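Local structure of 11R-lipoxygenase (Gersemia fruticosa, 3VF1) at residues E675-Q678 and G679-S682; E230-R233 and Q234-T237; V476-L479 and R480-G483. The protein probably inserts molecular oxygen into polyunsaturated fatty acids as a calcium-dependent lipoxygenase, using one non-heme iron. All blocks are in the same frame, centred on the assembly; numbering follows the deposited sequence.

Contact 1 (E675-Q678 and G679-S682)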
ATOM      1  N   GLU A 675       1.801 -20.014  15.633  1.00 29.62           N
ATOM      2  CA  GLU A 675       1.808 -20.573  16.979  1.00 33.35           C
ATOM      3  C   GLU A 675       1.053 -19.678  17.960  1.00 34.24           C
ATOM      4  O   GLU A 675       0.360 -20.170  18.851  1.00 37.99           O
ATOM      5  CB  GLU A 675       3.243 -20.803  17.454  1.00 36.51           C
ATOM      6  CG  GLU A 675       3.935 -21.962  16.750  1.00 49.17           C
ATOM      7  CD  GLU A 675       5.381 -22.129  17.173  1.00 59.04           C
ATOM      8  OE1 GLU A 675       5.974 -21.150  17.677  1.00 61.44           O
ATOM      9  OE2 GLU A 675       5.923 -23.242  17.004  1.00 56.71           O
ATOM     10  N   ARG A 676       1.185 -18.367  17.794  1.00 30.34           N
ATOM     11  CA  ARG A 676       0.469 -17.422  18.643  1.00 33.19           C
ATOM     12  C   ARG A 676      -1.028 -17.478  18.363  1.00 35.04           C
ATOM     13  O   ARG A 676      -1.844 -17.432  19.284  1.00 39.59           O
ATOM     14  CB  ARG A 676       0.973 -15.998  18.415  1.00 28.84           C
ATOM     15  CG  ARG A 676       0.221 -14.952  19.222  1.00 32.85           C
ATOM     16  CD  ARG A 676       0.333 -13.585  18.593  1.00 32.45           C
ATOM     17  NE  ARG A 676      -0.302 -13.536  17.279  1.00 28.62           N
ATOM     18  CZ  ARG A 676      -0.076 -12.587  16.374  1.00 30.76           C
ATOM     19  NH1 ARG A 676       0.775 -11.602  16.636  1.00 28.63           N
ATOM     20  NH2 ARG A 676      -0.698 -12.624  15.204  1.00 29.93           N
ATOM     21  N   ASN A 677      -1.381 -17.575  17.086  1.00 31.16           N
ATOM     22  CA  ASN A 677      -2.777 -17.593  16.669  1.00 29.65           C
ATOM     23  C   ASN A 677      -3.481 -18.900  17.016  1.00 31.85           C
ATOM     24  O   ASN A 677      -4.685 -19.039  16.803  1.00 31.27           O
ATOM     25  CB  ASN A 677      -2.879 -17.353  15.160  1.00 25.74           C
ATOM     26  CG  ASN A 677      -2.641 -15.905  14.780  1.00 25.43           C
ATOM     27  OD1 ASN A 677      -2.368 -15.061  15.634  1.00 27.02           O
ATOM     28  ND2 ASN A 677      -2.739 -15.612  13.488  1.00 26.97           N
ATOM     29  N   GLN A 678      -2.730 -19.857  17.550  1.00 33.55           N
ATOM     30  CA  GLN A 678      -3.280 -21.173  17.843  1.00 36.88           C
ATOM     31  C   GLN A 678      -4.406 -21.099  18.870  1.00 36.10           C
ATOM     32  O   GLN A 678      -4.219 -20.598  19.979  1.00 37.05           O
ATOM     33  CB  GLN A 678      -2.180 -22.106  18.354  1.00 42.91           C
ATOM     34  CG  GLN A 678      -2.613 -23.559  18.456  1.00 52.05           C
ATOM     35  CD  GLN A 678      -3.004 -24.149  17.113  1.00 54.80           C
ATOM     36  OE1 GLN A 678      -4.085 -24.722  16.966  1.00 53.54           O
ATOM     37  NE2 GLN A 678      -2.122 -24.017  16.126  1.00 56.09           N
ATOM     38  N   GLY A 679      -5.578 -21.598  18.487  1.00 34.68           N
ATOM     39  CA  GLY A 679      -6.702 -21.709  19.399  1.00 34.93           C
ATOM     40  C   GLY A 679      -7.518 -20.438  19.559  1.00 33.42           C
ATOM     41  O   GLY A 679      -8.417 -20.383  20.394  1.00 34.44           O
ATOM     42  N   MET A 680      -7.209 -19.416  18.767  1.00 33.51           N
ATOM     43  CA  MET A 680      -7.947 -18.161  18.829  1.00 29.51           C
ATOM     44  C   MET A 680      -9.202 -18.227  17.970  1.00 32.39           C
ATOM     45  O   MET A 680      -9.243 -18.935  16.963  1.00 31.92           O
ATOM     46  CB  MET A 680      -7.077 -16.995  18.358  1.00 29.97           C
ATOM     47  CG  MET A 680      -5.941 -16.640  19.297  1.00 31.10           C
ATOM     48  SD  MET A 680      -5.074 -15.151  18.774  1.00 34.73           S
ATOM     49  CE  MET A 680      -3.948 -14.911  20.150  1.00 40.04           C
ATOM     50  N   VAL A 681     -10.226 -17.483  18.376  1.00 31.12           N
ATOM     51  CA  VAL A 681     -11.458 -17.393  17.603  1.00 33.47           C
ATOM     52  C   VAL A 681     -11.263 -16.441  16.431  1.00 30.57           C
ATOM     53  O   VAL A 681     -11.671 -16.730  15.308  1.00 31.07           O
ATOM     54  CB  VAL A 681     -12.632 -16.897  18.467  1.00 32.45           C
ATOM     55  CG1 VAL A 681     -13.856 -16.640  17.602  1.00 30.96           C
ATOM     56  CG2 VAL A 681     -12.948 -17.905  19.563  1.00 28.32           C
ATOM     57  N   SER A 682     -10.633 -15.305  16.705  1.00 30.88           N
ATOM     58  CA  SER A 682     -10.357 -14.311  15.677  1.00 30.35           C
ATOM     59  C   SER A 682      -8.869 -13.972  15.649  1.00 29.14           C
ATOM     60  O   SER A 682      -8.450 -12.941  16.176  1.00 30.33           O
ATOM     61  CB  SER A 682     -11.177 -13.045  15.927  1.00 30.47           C
ATOM     62  OG  SER A 682     -10.990 -12.108  14.879  1.00 31.33           O
TER
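N677 OD1 is gripped by two nitrogens of R676, and N677 also opens the type II beta turn that carries the chain to M680 just after helix 653-676. The arginine comes side-on: NE lies 3.0 Å from OD1 of N677, and NH2 is equally close to that same oxygen. Both donors approach from the same face of the amide, tilted off its carbonyl plane, while OD1 itself lies in the guanidinium plane. The rest of the guanidinium is engaged through NH1, in a salt bridge to D495 on helix 491-514, and N677 ND2 donates to Y684 O, which fixes the rotation of the amide. The turn is closed by M680 N, which donates to N677 O at 3.2 Å with a fairly straight N-H...O angle of 162°. At its third position G679 takes up a phi of 83°, a value that favours glycine and is the textbook reason for finding that residue in a type II turn. Beyond it M680 folds back against R676 and N677. Its CG is anti to its own carbonyl carbon (chi1 -69°), and the extended chain crosses N677 at a slant, with SD 4.0 Å from N677 CA. Y491 packs against this side chain and against R676. The thioether lies against the end of the helix, its methyl CE 3.4 Å from R676 O.

Contact 2 (E230-R233 and Q234-T237)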
ATOM      1  N   GLU A 230     -28.888  -6.212  13.652  1.00 37.06           N
ATOM      2  CA  GLU A 230     -28.541  -7.559  13.213  1.00 35.81           C
ATOM      3  C   GLU A 230     -28.778  -7.760  11.719  1.00 36.34           C
ATOM      4  O   GLU A 230     -28.262  -8.710  11.131  1.00 34.04           O
ATOM      5  CB  GLU A 230     -29.334  -8.597  14.007  1.00 37.27           C
ATOM      6  CG  GLU A 230     -29.119  -8.517  15.508  1.00 45.42           C
ATOM      7  CD  GLU A 230     -27.652  -8.541  15.887  1.00 48.42           C
ATOM      8  OE1 GLU A 230     -27.109  -9.645  16.106  1.00 47.62           O
ATOM      9  OE2 GLU A 230     -27.037  -7.455  15.963  1.00 54.93           O
ATOM     10  N   ASP A 231     -29.551  -6.869  11.106  1.00 34.97           N
ATOM     11  CA  ASP A 231     -29.884  -7.001   9.691  1.00 37.02           C
ATOM     12  C   ASP A 231     -28.712  -6.653   8.774  1.00 37.00           C
ATOM     13  O   ASP A 231     -28.743  -6.957   7.581  1.00 38.92           O
ATOM     14  CB  ASP A 231     -31.094  -6.134   9.339  1.00 39.36           C
ATOM     15  CG  ASP A 231     -32.404  -6.743   9.808  1.00 42.51           C
ATOM     16  OD1 ASP A 231     -32.443  -7.966  10.059  1.00 41.76           O
ATOM     17  OD2 ASP A 231     -33.399  -5.999   9.918  1.00 48.12           O
ATOM     18  N   PHE A 232     -27.684  -6.015   9.324  1.00 33.11           N
ATOM     19  CA  PHE A 232     -26.487  -5.716   8.547  1.00 34.91           C
ATOM     20  C   PHE A 232     -25.804  -6.999   8.074  1.00 35.16           C
ATOM     21  O   PHE A 232     -25.039  -6.984   7.111  1.00 36.97           O
ATOM     22  CB  PHE A 232     -25.508  -4.864   9.357  1.00 33.84           C
ATOM     23  CG  PHE A 232     -25.835  -3.397   9.351  1.00 32.95           C
ATOM     24  CD1 PHE A 232     -25.616  -2.631   8.218  1.00 31.87           C
ATOM     25  CD2 PHE A 232     -26.353  -2.782  10.478  1.00 31.25           C
ATOM     26  CE1 PHE A 232     -25.915  -1.281   8.205  1.00 31.99           C
ATOM     27  CE2 PHE A 232     -26.651  -1.431  10.473  1.00 30.39           C
ATOM     28  CZ  PHE A 232     -26.433  -0.681   9.334  1.00 28.54           C
ATOM     29  N   ARG A 233     -26.091  -8.108   8.750  1.00 36.09           N
ATOM     30  CA  ARG A 233     -25.537  -9.405   8.371  1.00 37.91           C
ATOM     31  C   ARG A 233     -26.068  -9.871   7.015  1.00 38.48           C
ATOM     32  O   ARG A 233     -25.536 -10.813   6.426  1.00 36.13           O
ATOM     33  CB  ARG A 233     -25.858 -10.452   9.443  1.00 34.25           C
ATOM     34  CG  ARG A 233     -25.196 -10.184  10.785  1.00 36.86           C
ATOM     35  CD  ARG A 233     -25.951 -10.849  11.927  1.00 35.47           C
ATOM     36  NE  ARG A 233     -25.588 -12.254  12.111  1.00 35.92           N
ATOM     37  CZ  ARG A 233     -24.801 -12.719  13.084  1.00 38.30           C
ATOM     38  NH1 ARG A 233     -24.274 -11.903  13.989  1.00 34.71           N
ATOM     39  NH2 ARG A 233     -24.539 -14.016  13.156  1.00 40.38           N
ATOM     40  N   GLN A 234     -27.114  -9.213   6.524  1.00 37.16           N
ATOM     41  CA  GLN A 234     -27.689  -9.550   5.226  1.00 36.70           C
ATOM     42  C   GLN A 234     -26.724  -9.229   4.090  1.00 36.79           C
ATOM     43  O   GLN A 234     -26.821  -9.801   3.004  1.00 34.02           O
ATOM     44  CB  GLN A 234     -28.996  -8.787   5.005  1.00 34.26           C
ATOM     45  CG  GLN A 234     -30.125  -9.189   5.937  1.00 39.35           C
ATOM     46  CD  GLN A 234     -31.392  -8.396   5.688  1.00 41.63           C
ATOM     47  OE1 GLN A 234     -31.534  -7.742   4.654  1.00 48.29           O
ATOM     48  NE2 GLN A 234     -32.321  -8.447   6.636  1.00 38.32           N
ATOM     49  N   LEU A 235     -25.795  -8.314   4.344  1.00 36.56           N
ATOM     50  CA  LEU A 235     -24.863  -7.868   3.316  1.00 36.61           C
ATOM     51  C   LEU A 235     -23.782  -8.905   3.036  1.00 38.39           C
ATOM     52  O   LEU A 235     -23.071  -8.813   2.034  1.00 39.36           O
ATOM     53  CB  LEU A 235     -24.222  -6.540   3.723  1.00 34.97           C
ATOM     54  CG  LEU A 235     -25.202  -5.385   3.937  1.00 35.30           C
ATOM     55  CD1 LEU A 235     -24.464  -4.103   4.278  1.00 35.07           C
ATOM     56  CD2 LEU A 235     -26.073  -5.190   2.706  1.00 40.48           C
ATOM     57  N   ILE A 236     -23.658  -9.893   3.917  1.00 36.27           N
ATOM     58  CA  ILE A 236     -22.669 -10.948   3.733  1.00 37.36           C
ATOM     59  C   ILE A 236     -23.291 -12.156   3.042  1.00 40.95           C
ATOM     60  O   ILE A 236     -23.731 -13.106   3.691  1.00 40.24           O
ATOM     61  CB  ILE A 236     -22.046 -11.382   5.068  1.00 41.04           C
ATOM     62  CG1 ILE A 236     -21.483 -10.167   5.805  1.00 39.88           C
ATOM     63  CG2 ILE A 236     -20.954 -12.417   4.829  1.00 40.16           C
ATOM     64  CD1 ILE A 236     -20.502  -9.351   4.983  1.00 37.16           C
ATOM     65  N   THR A 237     -23.324 -12.100   1.715  1.00 40.69           N
ATOM     66  CA  THR A 237     -23.852 -13.181   0.901  1.00 39.10           C
ATOM     67  C   THR A 237     -22.727 -14.142   0.539  1.00 44.43           C
ATOM     68  O   THR A 237     -21.562 -13.876   0.834  1.00 42.54           O
ATOM     69  CB  THR A 237     -24.467 -12.629  -0.394  1.00 42.69           C
ATOM     70  OG1 THR A 237     -23.441 -12.009  -1.182  1.00 47.16           O
ATOM     71  CG2 THR A 237     -25.549 -11.608  -0.077  1.00 40.61           C
TER
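Q234 N donates to D231 O over 3.0 Å, the first of three consecutive i+3 to i bonds across this short 3-10 segment, which lies in the connection between helices 208-213 and 247-250. One residue on, L235 N reaches F232 O at 3.2 Å, and I236 N closes the series on R233 O at 3.3 Å. Within the preceding turn R233 N already donates to E230 O. Each carbonyl from E230 to R233 therefore has a backbone donor three residues ahead, the bonding pattern that defines a 3-10 helix. The regular pattern then gives out: T237 N makes a weak bond to L235 O, while T237 OG1 is held by L214 O and A239 N. On the polar side D231 and Q234 point the same way, side by side. The extended glutamine, its CG beside its own backbone N (chi1 -67°), lays its methylene over the backbone, with CG 3.1 Å from D231 O, and carries NE2 to 3.5 Å from D231 OD1; carboxylate and amide planes are 47° apart. The side chains of F232 and L235 are apolar and buried. The F232 ring meets the rings of W226 and H589, and L235 packs on A622, V623 and V626 of helix 619-632. The two side chains also meet each other, L235 CD1 at the edge of the F232 ring, 4.4 Å from F232 CD1.

Contact 3 (V476-L479 and R480-G483)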
ATOM      1  N   VAL A 476       9.746   1.599  14.466  1.00 32.45           N
ATOM      2  CA  VAL A 476      10.269   1.342  15.803  1.00 34.83           C
ATOM      3  C   VAL A 476      10.130   2.558  16.714  1.00 35.44           C
ATOM      4  O   VAL A 476       9.676   2.442  17.851  1.00 39.38           O
ATOM      5  CB  VAL A 476      11.753   0.929  15.750  1.00 35.52           C
ATOM      6  CG1 VAL A 476      12.311   0.766  17.157  1.00 35.54           C
ATOM      7  CG2 VAL A 476      11.919  -0.360  14.956  1.00 32.52           C
ATOM      8  N   LYS A 477      10.521   3.723  16.211  1.00 35.13           N
ATOM      9  CA  LYS A 477      10.512   4.939  17.015  1.00 39.31           C
ATOM     10  C   LYS A 477       9.112   5.534  17.151  1.00 36.27           C
ATOM     11  O   LYS A 477       8.818   6.220  18.129  1.00 36.56           O
ATOM     12  CB  LYS A 477      11.479   5.971  16.428  1.00 38.55           C
ATOM     13  CG  LYS A 477      12.942   5.581  16.584  1.00 51.25           C
ATOM     14  CD  LYS A 477      13.874   6.570  15.905  1.00 64.59           C
ATOM     15  CE  LYS A 477      15.302   6.052  15.901  1.00 69.25           C
ATOM     16  NZ  LYS A 477      16.186   6.842  15.002  1.00 76.53           N
ATOM     17  N   ASP A 478       8.248   5.273  16.176  1.00 33.36           N
ATOM     18  CA  ASP A 478       6.879   5.771  16.235  1.00 35.52           C
ATOM     19  C   ASP A 478       6.101   5.042  17.324  1.00 33.77           C
ATOM     20  O   ASP A 478       5.497   5.670  18.193  1.00 32.19           O
ATOM     21  CB  ASP A 478       6.178   5.604  14.888  1.00 31.38           C
ATOM     22  CG  ASP A 478       4.783   6.201  14.884  1.00 39.56           C
ATOM     23  OD1 ASP A 478       4.668   7.446  14.878  1.00 45.37           O
ATOM     24  OD2 ASP A 478       3.801   5.427  14.882  1.00 44.05           O
ATOM     25  N   LEU A 479       6.116   3.716  17.273  1.00 32.93           N
ATOM     26  CA  LEU A 479       5.453   2.908  18.285  1.00 31.97           C
ATOM     27  C   LEU A 479       5.998   3.237  19.669  1.00 33.30           C
ATOM     28  O   LEU A 479       5.271   3.201  20.660  1.00 33.11           O
ATOM     29  CB  LEU A 479       5.655   1.421  17.997  1.00 30.61           C
ATOM     30  CG  LEU A 479       4.993   0.877  16.729  1.00 29.63           C
ATOM     31  CD1 LEU A 479       5.418  -0.558  16.486  1.00 29.79           C
ATOM     32  CD2 LEU A 479       3.482   0.974  16.835  1.00 27.16           C
ATOM     33  N   ARG A 480       7.284   3.561  19.729  1.00 37.03           N
ATOM     34  CA  ARG A 480       7.952   3.802  21.002  1.00 36.91           C
ATOM     35  C   ARG A 480       7.564   5.145  21.614  1.00 35.03           C
ATOM     36  O   ARG A 480       7.337   5.236  22.820  1.00 33.20           O
ATOM     37  CB  ARG A 480       9.467   3.727  20.822  1.00 40.93           C
ATOM     38  CG  ARG A 480      10.255   3.906  22.107  1.00 46.10           C
ATOM     39  CD  ARG A 480      11.742   3.785  21.848  1.00 53.76           C
ATOM     40  NE  ARG A 480      12.104   2.438  21.410  1.00 59.56           N
ATOM     41  CZ  ARG A 480      13.215   2.135  20.741  1.00 64.38           C
ATOM     42  NH1 ARG A 480      14.086   3.083  20.415  1.00 63.03           N
ATOM     43  NH2 ARG A 480      13.451   0.879  20.389  1.00 56.34           N
ATOM     44  N   GLN A 481       7.487   6.184  20.789  1.00 33.80           N
ATOM     45  CA  GLN A 481       7.135   7.510  21.284  1.00 37.62           C
ATOM     46  C   GLN A 481       5.645   7.580  21.614  1.00 38.89           C
ATOM     47  O   GLN A 481       5.209   8.448  22.370  1.00 39.56           O
ATOM     48  CB  GLN A 481       7.527   8.594  20.272  1.00 36.38           C
ATOM     49  CG  GLN A 481       6.650   8.660  19.029  1.00 46.01           C
ATOM     50  CD  GLN A 481       5.628   9.785  19.082  1.00 55.11           C
ATOM     51  OE1 GLN A 481       5.630  10.601  20.006  1.00 55.77           O
ATOM     52  NE2 GLN A 481       4.753   9.836  18.084  1.00 53.79           N
ATOM     53  N   ARG A 482       4.870   6.658  21.050  1.00 37.76           N
ATOM     54  CA  ARG A 482       3.450   6.552  21.373  1.00 32.99           C
ATOM     55  C   ARG A 482       3.229   5.727  22.640  1.00 31.22           C
ATOM     56  O   ARG A 482       2.131   5.709  23.192  1.00 31.88           O
ATOM     57  CB  ARG A 482       2.674   5.931  20.211  1.00 30.49           C
ATOM     58  CG  ARG A 482       2.444   6.871  19.040  1.00 31.32           C
ATOM     59  CD  ARG A 482       1.234   6.441  18.235  1.00 33.84           C
ATOM     60  NE  ARG A 482       1.503   5.264  17.413  1.00 32.87           N
ATOM     61  CZ  ARG A 482       0.607   4.328  17.110  1.00 32.72           C
ATOM     62  NH1 ARG A 482      -0.637   4.405  17.563  1.00 32.53           N
ATOM     63  NH2 ARG A 482       0.958   3.300  16.351  1.00 39.71           N
ATOM     64  N   GLY A 483       4.275   5.046  23.097  1.00 30.71           N
ATOM     65  CA  GLY A 483       4.205   4.269  24.322  1.00 29.39           C
ATOM     66  C   GLY A 483       3.302   3.055  24.213  1.00 27.63           C
ATOM     67  O   GLY A 483       2.741   2.606  25.210  1.00 25.84           O
TER
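V476, near the start of the short helix 475-481, touches R480 one turn on, and the helix closes with a Schellman motif at G483, whose positive phi (68°) turns the chain away while G483 N donates to R480 O at 3.1 Å. The valine and the arginine run side by side in the same direction, so that V476 CG1 lies over one face of the guanidinium, 3.4 Å from R480 NH2. V476 O meanwhile accepts R480 N. K477 contributes mainly backbone, its O taking Q481 N at 3.0 Å, and the Q481 amide is bonded through OE1 to R271. D478 is used twice. Its O accepts R482 N at 3.1 Å, and its carboxylate, swung opposite its backbone N (chi1 -176°), leans forward to form a salt bridge in which R482 NE makes a weak hydrogen bond to D478 OD2 at 3.4 Å. Carboxylate and guanidinium planes are 36° apart, an oblique meeting. The main polar partner of R482 lies beyond the helix: NH2 donates to P267 O, and the R482 backbone bonds with R272, so that this end of the segment is tied to the chain at 267-272. Shortened to an alanine, this position would probably leave the D478 carboxylate without its charged mate and P267 O without this donor. L479 is buried against K493 and L497 of helix 491-514, residues that also line the glycan pocket, and it packs on D485 as well. Its CD2 branch nonetheless touches the arginine, L479 CD2 lying 3.5 Å from R482 NH2.

How the contacts relate
Along the chain the order is contact 2, contact 3, contact 1, with no touch between any two. Contact 1 is equally far, 26 Å between centres, from each of the others, its nearest atoms about 12 Å from either. Contacts 2 and 3 are 38 Å apart between centres. Helix 491-514 neighbours both contact 1, through Y491 and D495, and contact 3, through K493 and L497 among others. Both lie near the bound sugar, the R676 and L479 side chains being about 8 and 7 Å from the fructose unit, and R480 of contact 3 comes nearer still, about 5 Å from the glucose unit. Contact 2 packs on helix 619-632. All three are away from the iron site.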